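Side-chain contact in tRNA threonylcarbamoyladenosine biosynthesis protein TsaE (Haemophilus influenzae, PDB 1HTW), which is required for forming the threonylcarbamoyl group on adenosine 37 of tRNAs that read codons beginning with adenine, and binds ATP and magnesium: residues D102-N105 with I109-I112. Numbering follows the deposited sequence.
Sequences DYFN and ICLI. With NA (sodium ion), chain F.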
# COMPACT_ATOMS: atom_id res chain seq x y z
N ASP A 102 -1.79 -17.50 2.18
CA ASP A 102 -3.03 -17.25 1.49
C ASP A 102 -3.19 -15.81 1.06
O ASP A 102 -3.88 -15.55 0.06
CB ASP A 102 -4.22 -17.74 2.32
CG ASP A 102 -4.11 -19.23 2.60
OD1 ASP A 102 -3.28 -19.88 1.91
OD2 ASP A 102 -4.82 -19.74 3.48
N TYR A 103 -2.57 -14.86 1.76
CA TYR A 103 -2.73 -13.45 1.43
C TYR A 103 -2.14 -13.08 0.07
O TYR A 103 -2.69 -12.18 -0.59
CB TYR A 103 -2.11 -12.56 2.48
CG TYR A 103 -2.54 -12.85 3.91
CD1 TYR A 103 -3.54 -13.76 4.20
CD2 TYR A 103 -1.90 -12.21 4.95
CE1 TYR A 103 -3.89 -14.02 5.53
CE2 TYR A 103 -2.21 -12.48 6.27
CZ TYR A 103 -3.22 -13.38 6.55
OH TYR A 103 -3.58 -13.58 7.86
N PHE A 104 -1.04 -13.69 -0.33
CA PHE A 104 -0.41 -13.36 -1.60
C PHE A 104 -0.98 -14.22 -2.73
O PHE A 104 -0.73 -13.90 -3.89
CB PHE A 104 1.10 -13.46 -1.56
CG PHE A 104 1.81 -12.72 -0.47
CD1 PHE A 104 1.38 -11.47 -0.05
CD2 PHE A 104 2.93 -13.27 0.14
CE1 PHE A 104 2.03 -10.81 0.98
CE2 PHE A 104 3.60 -12.59 1.13
CZ PHE A 104 3.15 -11.36 1.56
N ASN A 105 -1.81 -15.21 -2.39
CA ASN A 105 -2.39 -16.09 -3.39
C ASN A 105 -3.86 -15.93 -3.66
O ASN A 105 -4.47 -16.85 -4.24
CB ASN A 105 -2.19 -17.58 -2.96
CG ASN A 105 -0.82 -18.04 -3.38
OD1 ASN A 105 0.15 -17.77 -2.70
ND2 ASN A 105 -0.77 -18.73 -4.52
N ILE A 109 -5.47 -7.07 -1.79
CA ILE A 109 -4.58 -5.89 -2.06
C ILE A 109 -3.63 -5.90 -0.82
O ILE A 109 -4.17 -6.04 0.28
CB ILE A 109 -5.39 -4.60 -2.04
CG1 ILE A 109 -6.19 -4.50 -3.38
CG2 ILE A 109 -4.40 -3.41 -2.03
CD1 ILE A 109 -7.30 -3.56 -3.42
N CYS A 110 -2.34 -5.76 -1.04
CA CYS A 110 -1.42 -5.80 0.11
C CYS A 110 -0.68 -4.42 0.09
O CYS A 110 -0.11 -4.07 -0.95
CB CYS A 110 -0.41 -6.90 -0.02
SG CYS A 110 -1.15 -8.60 0.14
N LEU A 111 -0.68 -3.81 1.26
CA LEU A 111 -0.01 -2.46 1.33
C LEU A 111 1.10 -2.62 2.37
O LEU A 111 0.78 -3.00 3.51
CB LEU A 111 -1.07 -1.48 1.85
CG LEU A 111 -2.42 -1.46 1.08
CD1 LEU A 111 -3.44 -0.55 1.79
CD2 LEU A 111 -2.20 -0.88 -0.36
N ILE A 112 2.33 -2.44 1.93
CA ILE A 112 3.47 -2.88 2.69
C ILE A 112 4.43 -1.74 3.06
O ILE A 112 4.98 -1.11 2.17
CB ILE A 112 4.22 -3.94 1.89
CG1 ILE A 112 3.20 -5.13 1.63
CG2 ILE A 112 5.45 -4.48 2.60
CD1 ILE A 112 3.85 -6.28 0.93
NA NA F . 7.70 -0.65 1.68
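Phe104 and Cys110 illustrate how a thiol can meet an aromatic ring at its rim, here where helix 100-104 faces strand 109-113. Followed outward, the phenylalanine begins well short of its partner: Phe104 CB lies 5.6 Å from Cys110 SG. Phe104 CG, 5.1 Å from Cys110 SG, is still beyond contact. With CG anti to the carbonyl carbon (chi1 -52°), the ring swings forward to the strand, and Phe104 CD1 is the first atom to touch, making the closest approach at 3.8 Å from Cys110 SG. The neighbouring Phe104 CE1 is 4.0 Å from Cys110 SG, so the sulfur sits beside the CD1-CE1 bond. Beyond this pair the ring recedes from the sulfur, Phe104 CZ being 5.3 Å from Cys110 SG. Cys110 SG is nearly coplanar with the Phe104 ring, lying 86° off the ring normal, so it meets C-H groups of the edge and not the pi face. The same Cys110 SG is also 4.0 Å from Tyr103 O, a carbonyl that is hydrogen-bonded to Ser108 OG. Met35 of the adjacent strand touches both Phe104 and Cys110, and Leu122 and Pro123 add further apolar contacts to the phenylalanine. Past Cys110 the strand runs on to Ile112, whose carbonyl O helps bind the sodium ion. The arrangement is a cysteine sulfur-aromatic contact of the edge type, joining a short helix to an inner parallel strand of the P-loop NTPase fold.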